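Local structure of resiniferatoxin-binding, phosphotriesterase-related protein (Rhodobacter sphaeroides 2.4.1, 3K2G) at residues E35-D40 against V116-I121; E282-I287 against P328-H333. The protein binds two zinc ions in a TIM-barrel fold of the phosphotriesterase family and probably acts as a metal-dependent phosphoric ester hydrolase. All coordinates share one frame; numbering follows the deposited sequence.

Contact 1 (E35-D40 against V116-I121); sequences EHLQND and VKLRRI. With ZN (zinc ion), chain I.
Lys117, Leu118 and Ile121, on one side of helix 115-125, pack against Leu37 and Gln38 just beyond the His-X-His metal motif of this TIM barrel. The aliphatic part of Lys117 meets Gln38 at about a right angle, its CD 3.8 Å from Gln38 CG; the Lys117 chain stays extended as far as CE and bends only at the last torsion (chi4 -67°). At the next residue, Leu118 sends a single methyl across, with CD2 lying 4.0 Å from CD1 of Leu37, and the two leucine side chains also cross near a right angle. Both leucines touch Val129 of strand 128-131, which closes this apolar cluster on the barrel side. Ile121 makes the last of these contacts. Its CG1 stands anti to the carbonyl carbon (chi1 -62°), and an extended chi2 carries CD1 to the base of Leu37, 3.7 Å from CB, while Leu85 of helix 85-97 touches both Ile121 and Gln38.

The contact across the segments is thus wholly van der Waals, and it involves the residues directly after His36, whose CB points away from the helix. The imidazole joins His34, Glu177 and Asp304 around the zinc ion, and Thr107 OG1 engages its ND1. His36 NE2 binds that zinc at 2.2 Å, and a water completes the set at 2.0 Å from the metal.

Contact 2 (E282-I287 against P328-H333); sequences EVARAI and PRLRRH
Ala284 CB sits squarely over one face of the His333 imidazole, a CH-pi contact that joins two outer helices of the TIM barrel, 280-292 and 321-332. The methyl carbon is 3.6 Å from the ring centroid and only 4° off the ring normal, so all five ring atoms are almost equally near. At the ring's edge lies Arg285, whose CG is 3.8 Å from His333 CD2. On the inner side, Leu330 CD2 reaches the same Ala284 CB at 4.0 Å and also meets Ile287 CD1. The small alanine allows the backbones to come close, 5.9 Å between Ala284 CA and Leu330 CA.

Further out, Leu301 of strand 299-301 packs on both Ile287 and Leu330, tying the helix pair to the barrel wall, while a salt bridge from Arg329 to Asp281 adds a polar link between the helices. Arg329 NH2 also bonds to Gln276 of the second subunit, placing this pair beside a subunit interface. The imidazole is itself held by the backbone four residues back: Arg329 O accepts from His333 N on one face of its carbonyl plane and from His333 ND1 on the other, the latter at 3.0 Å with an N-H...O angle of 158°.

How the contacts relate
Contacts 1 and 2 follow one another along the chain and occupy separate parts of the same barrel, with centres 30 Å apart and nearest atoms about 13 Å apart. Contact 1 joins the segment after an early barrel strand to an outer helix and adjoins the metal centre: it contains the zinc ligand His36, and Asp40 lines the pocket of the bound dimercaptobutanediol, about 11 Å from the Gln38 side chain. Contact 2 pairs two outer helices away from the annotated sites and beside the second subunit, its centre about 20 Å from the centre of the chain, against about 13 Å for that of contact 1. Strand 299-301, which backs contact 2, leads into Asp304, a co-ligand of His36 at the zinc.

Contact 1 (E35-D40 against V116-I121)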
loop_
_atom_site.group_PDB
_atom_site.type_symbol
_atom_site.label_atom_id
_atom_site.label_comp_id
_atom_site.label_asym_id
_atom_site.label_seq_id
_atom_site.Cartn_x
_atom_site.Cartn_y
_atom_site.Cartn_z
ATOM N N GLU B 35 2.657 7.182 32.576
ATOM C CA GLU B 35 1.413 6.860 33.274
ATOM C C GLU B 35 1.061 7.969 34.255
ATOM O O GLU B 35 1.946 8.628 34.802
ATOM C CB GLU B 35 1.560 5.565 34.076
ATOM C CG GLU B 35 2.053 4.360 33.303
ATOM C CD GLU B 35 1.080 3.902 32.229
ATOM O OE1 GLU B 35 -0.142 4.105 32.397
ATOM O OE2 GLU B 35 1.541 3.323 31.220
ATOM N N HIS B 36 -0.234 8.181 34.473
ATOM C CA HIS B 36 -0.664 9.180 35.438
ATOM C C HIS B 36 -1.246 8.383 36.591
ATOM O O HIS B 36 -2.123 7.541 36.385
ATOM C CB HIS B 36 -1.717 10.097 34.828
ATOM C CG HIS B 36 -1.210 10.893 33.671
ATOM N ND1 HIS B 36 -0.463 12.040 33.828
ATOM C CD2 HIS B 36 -1.286 10.670 32.337
ATOM C CE1 HIS B 36 -0.098 12.489 32.641
ATOM N NE2 HIS B 36 -0.583 11.675 31.722
ATOM N N LEU B 37 -0.742 8.633 37.799
ATOM C CA LEU B 37 -1.211 7.915 38.977
ATOM C C LEU B 37 -2.332 8.669 39.674
ATOM O O LEU B 37 -3.183 8.071 40.328
ATOM C CB LEU B 37 -0.039 7.676 39.927
ATOM C CG LEU B 37 1.089 6.924 39.213
ATOM C CD1 LEU B 37 2.210 6.611 40.185
ATOM C CD2 LEU B 37 0.536 5.644 38.604
ATOM N N GLN B 38 -2.310 9.985 39.509
ATOM C CA GLN B 38 -3.302 10.902 40.064
ATOM C C GLN B 38 -3.275 12.110 39.131
ATOM O O GLN B 38 -2.206 12.512 38.687
ATOM C CB GLN B 38 -2.895 11.361 41.469
ATOM C CG GLN B 38 -2.956 10.309 42.566
ATOM C CD GLN B 38 -4.376 9.909 42.911
ATOM O OE1 GLN B 38 -4.955 9.019 42.284
ATOM N NE2 GLN B 38 -4.953 10.580 43.899
ATOM N N ASN B 39 -4.427 12.689 38.823
ATOM C CA ASN B 39 -4.442 13.863 37.956
ATOM C C ASN B 39 -5.800 14.544 37.961
ATOM O O ASN B 39 -6.733 14.090 38.618
ATOM C CB ASN B 39 -4.064 13.485 36.517
ATOM C CG ASN B 39 -5.158 12.707 35.807
ATOM O OD1 ASN B 39 -6.180 12.362 36.404
ATOM N ND2 ASN B 39 -4.945 12.421 34.526
ATOM N N ASP B 40 -5.899 15.635 37.211
ATOM C CA ASP B 40 -7.138 16.396 37.110
ATOM C C ASP B 40 -7.333 16.892 35.676
ATOM O O ASP B 40 -6.601 17.763 35.207
ATOM C CB ASP B 40 -7.097 17.571 38.093
ATOM C CG ASP B 40 -8.314 18.466 37.985
ATOM O OD1 ASP B 40 -9.445 17.934 37.961
ATOM O OD2 ASP B 40 -8.137 19.703 37.930
ATOM N N VAL B 116 3.579 14.403 47.180
ATOM C CA VAL B 116 3.179 13.752 48.421
ATOM C C VAL B 116 2.468 12.440 48.105
ATOM O O VAL B 116 2.791 11.395 48.666
ATOM C CB VAL B 116 2.230 14.646 49.242
ATOM C CG1 VAL B 116 1.842 13.940 50.527
ATOM C CG2 VAL B 116 2.905 15.978 49.549
ATOM N N LYS B 117 1.504 12.505 47.192
ATOM C CA LYS B 117 0.740 11.332 46.788
ATOM C C LYS B 117 1.646 10.281 46.157
ATOM O O LYS B 117 1.573 9.101 46.499
ATOM C CB LYS B 117 -0.350 11.726 45.790
ATOM C CG LYS B 117 -1.392 12.711 46.314
ATOM C CD LYS B 117 -2.496 12.895 45.269
ATOM C CE LYS B 117 -3.498 13.978 45.638
ATOM N NZ LYS B 117 -4.316 13.625 46.832
ATOM N N LEU B 118 2.501 10.718 45.233
ATOM C CA LEU B 118 3.426 9.810 44.562
ATOM C C LEU B 118 4.265 9.019 45.565
ATOM O O LEU B 118 4.464 7.816 45.405
ATOM C CB LEU B 118 4.352 10.587 43.613
ATOM C CG LEU B 118 3.716 11.266 42.395
ATOM C CD1 LEU B 118 4.808 11.772 41.465
ATOM C CD2 LEU B 118 2.818 10.274 41.662
ATOM N N ARG B 119 4.755 9.695 46.601
ATOM C CA ARG B 119 5.564 9.026 47.613
ATOM C C ARG B 119 4.769 7.972 48.380
ATOM O O ARG B 119 5.290 6.904 48.711
ATOM C CB ARG B 119 6.162 10.060 48.574
ATOM C CG ARG B 119 7.402 10.748 48.011
ATOM C CD ARG B 119 7.910 11.864 48.909
ATOM N NE ARG B 119 9.266 12.268 48.533
ATOM C CZ ARG B 119 9.948 13.256 49.108
ATOM N NH1 ARG B 119 9.404 13.961 50.092
ATOM N NH2 ARG B 119 11.183 13.530 48.705
ATOM N N ARG B 120 3.505 8.261 48.661
ATOM C CA ARG B 120 2.686 7.291 49.373
ATOM C C ARG B 120 2.485 6.083 48.462
ATOM O O ARG B 120 2.524 4.937 48.912
ATOM C CB ARG B 120 1.331 7.894 49.755
ATOM C CG ARG B 120 0.388 6.889 50.397
ATOM C CD ARG B 120 -0.968 7.495 50.708
ATOM N NE ARG B 120 -1.967 6.451 50.927
ATOM C CZ ARG B 120 -3.273 6.672 51.053
ATOM N NH1 ARG B 120 -3.755 7.907 50.988
ATOM N NH2 ARG B 120 -4.100 5.651 51.228
ATOM N N ILE B 121 2.286 6.344 47.174
ATOM C CA ILE B 121 2.088 5.263 46.218
ATOM C C ILE B 121 3.344 4.401 46.106
ATOM O O ILE B 121 3.269 3.173 46.153
ATOM C CB ILE B 121 1.714 5.814 44.826
ATOM C CG1 ILE B 121 0.393 6.585 44.923
ATOM C CG2 ILE B 121 1.606 4.675 43.827
ATOM C CD1 ILE B 121 -0.041 7.243 43.637
HETATM ZN ZN ZN I . -0.202 11.667 29.586
HETATM O O HOH W 1 -1.186 12.505 28.110
#

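Contact 2 (E282-I287 against P328-H333)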
loop_
_atom_site.group_PDB
_atom_site.type_symbol
_atom_site.label_atom_id
_atom_site.label_comp_id
_atom_site.label_asym_id
_atom_site.label_seq_id
_atom_site.Cartn_x
_atom_site.Cartn_y
_atom_site.Cartn_z
ATOM N N GLU B 282 -2.555 -2.495 14.832
ATOM C CA GLU B 282 -2.015 -1.488 13.922
ATOM C C GLU B 282 -0.718 -0.919 14.492
ATOM O O GLU B 282 0.243 -0.687 13.763
ATOM C CB GLU B 282 -3.020 -0.355 13.712
ATOM C CG GLU B 282 -4.273 -0.752 12.942
ATOM C CD GLU B 282 -5.291 0.370 12.896
ATOM O OE1 GLU B 282 -5.740 0.799 13.977
ATOM O OE2 GLU B 282 -5.641 0.828 11.788
ATOM N N VAL B 283 -0.698 -0.697 15.801
ATOM C CA VAL B 283 0.485 -0.165 16.459
ATOM C C VAL B 283 1.609 -1.194 16.458
ATOM O O VAL B 283 2.768 -0.854 16.217
ATOM C CB VAL B 283 0.164 0.257 17.906
ATOM C CG1 VAL B 283 1.446 0.558 18.673
ATOM C CG2 VAL B 283 -0.733 1.489 17.877
ATOM N N ALA B 284 1.266 -2.450 16.733
ATOM C CA ALA B 284 2.263 -3.514 16.740
ATOM C C ALA B 284 2.965 -3.545 15.386
ATOM O O ALA B 284 4.188 -3.630 15.319
ATOM C CB ALA B 284 1.606 -4.867 17.023
ATOM N N ARG B 285 2.191 -3.468 14.307
ATOM C CA ARG B 285 2.782 -3.488 12.973
ATOM C C ARG B 285 3.702 -2.296 12.739
ATOM O O ARG B 285 4.755 -2.438 12.120
ATOM C CB ARG B 285 1.702 -3.524 11.891
ATOM C CG ARG B 285 1.124 -4.905 11.635
ATOM C CD ARG B 285 0.422 -4.956 10.276
ATOM N NE ARG B 285 -0.751 -4.086 10.231
ATOM C CZ ARG B 285 -1.904 -4.352 10.841
ATOM N NH1 ARG B 285 -2.045 -5.470 11.541
ATOM N NH2 ARG B 285 -2.912 -3.496 10.762
ATOM N N ALA B 286 3.306 -1.121 13.224
ATOM C CA ALA B 286 4.125 0.075 13.063
ATOM C C ALA B 286 5.443 -0.101 13.817
ATOM O O ALA B 286 6.502 0.330 13.356
ATOM C CB ALA B 286 3.383 1.299 13.588
ATOM N N ILE B 287 5.358 -0.731 14.985
ATOM C CA ILE B 287 6.527 -0.982 15.816
ATOM C C ILE B 287 7.454 -1.974 15.110
ATOM O O ILE B 287 8.674 -1.800 15.100
ATOM C CB ILE B 287 6.098 -1.535 17.202
ATOM C CG1 ILE B 287 5.391 -0.429 17.998
ATOM C CG2 ILE B 287 7.300 -2.061 17.961
ATOM C CD1 ILE B 287 4.748 -0.904 19.300
ATOM N N PRO B 328 2.817 -10.105 24.611
ATOM C CA PRO B 328 2.489 -11.348 23.901
ATOM C C PRO B 328 2.016 -11.065 22.460
ATOM O O PRO B 328 2.280 -11.850 21.549
ATOM C CB PRO B 328 1.389 -11.955 24.769
ATOM C CG PRO B 328 1.773 -11.500 26.152
ATOM C CD PRO B 328 2.149 -10.056 25.925
ATOM N N ARG B 329 1.323 -9.945 22.260
ATOM C CA ARG B 329 0.842 -9.561 20.930
ATOM C C ARG B 329 2.045 -9.240 20.035
ATOM O O ARG B 329 2.081 -9.629 18.870
ATOM C CB ARG B 329 -0.077 -8.335 21.027
ATOM C CG ARG B 329 -0.691 -7.877 19.703
ATOM C CD ARG B 329 -1.493 -6.588 19.881
ATOM N NE ARG B 329 -2.672 -6.775 20.728
ATOM C CZ ARG B 329 -3.806 -7.347 20.327
ATOM N NH1 ARG B 329 -3.934 -7.792 19.083
ATOM N NH2 ARG B 329 -4.821 -7.480 21.176
ATOM N N LEU B 330 3.025 -8.526 20.590
ATOM C CA LEU B 330 4.230 -8.176 19.848
ATOM C C LEU B 330 4.971 -9.451 19.470
ATOM O O LEU B 330 5.638 -9.508 18.442
ATOM C CB LEU B 330 5.154 -7.292 20.692
ATOM C CG LEU B 330 4.768 -5.826 20.876
ATOM C CD1 LEU B 330 5.807 -5.137 21.756
ATOM C CD2 LEU B 330 4.678 -5.150 19.522
ATOM N N ARG B 331 4.856 -10.471 20.311
ATOM C CA ARG B 331 5.517 -11.730 20.028
ATOM C C ARG B 331 4.786 -12.397 18.860
ATOM O O ARG B 331 5.421 -12.915 17.940
ATOM C CB ARG B 331 5.497 -12.625 21.266
ATOM C CG ARG B 331 6.547 -13.716 21.247
ATOM C CD ARG B 331 6.494 -14.542 22.520
ATOM N NE ARG B 331 7.557 -15.541 22.569
ATOM C CZ ARG B 331 8.835 -15.274 22.824
ATOM N NH1 ARG B 331 9.231 -14.028 23.061
ATOM N NH2 ARG B 331 9.723 -16.260 22.843
ATOM N N ARG B 332 3.454 -12.363 18.884
ATOM C CA ARG B 332 2.665 -12.957 17.804
ATOM C C ARG B 332 3.023 -12.278 16.483
ATOM O O ARG B 332 2.922 -12.883 15.417
ATOM C CB ARG B 332 1.156 -12.803 18.068
ATOM C CG ARG B 332 0.626 -13.589 19.272
ATOM C CD ARG B 332 -0.902 -13.723 19.233
ATOM N NE ARG B 332 -1.601 -12.440 19.309
ATOM C CZ ARG B 332 -1.827 -11.772 20.439
ATOM N NH1 ARG B 332 -1.414 -12.265 21.598
ATOM N NH2 ARG B 332 -2.471 -10.610 20.410
ATOM N N HIS B 333 3.439 -11.017 16.562
ATOM C CA HIS B 333 3.814 -10.263 15.375
ATOM C C HIS B 333 5.243 -10.522 14.900
ATOM O O HIS B 333 5.614 -10.098 13.808
ATOM C CB HIS B 333 3.632 -8.758 15.603
ATOM C CG HIS B 333 2.236 -8.274 15.364
ATOM N ND1 HIS B 333 1.200 -8.522 16.238
ATOM C CD2 HIS B 333 1.703 -7.563 14.343
ATOM C CE1 HIS B 333 0.091 -7.982 15.768
ATOM N NE2 HIS B 333 0.369 -7.395 14.618
#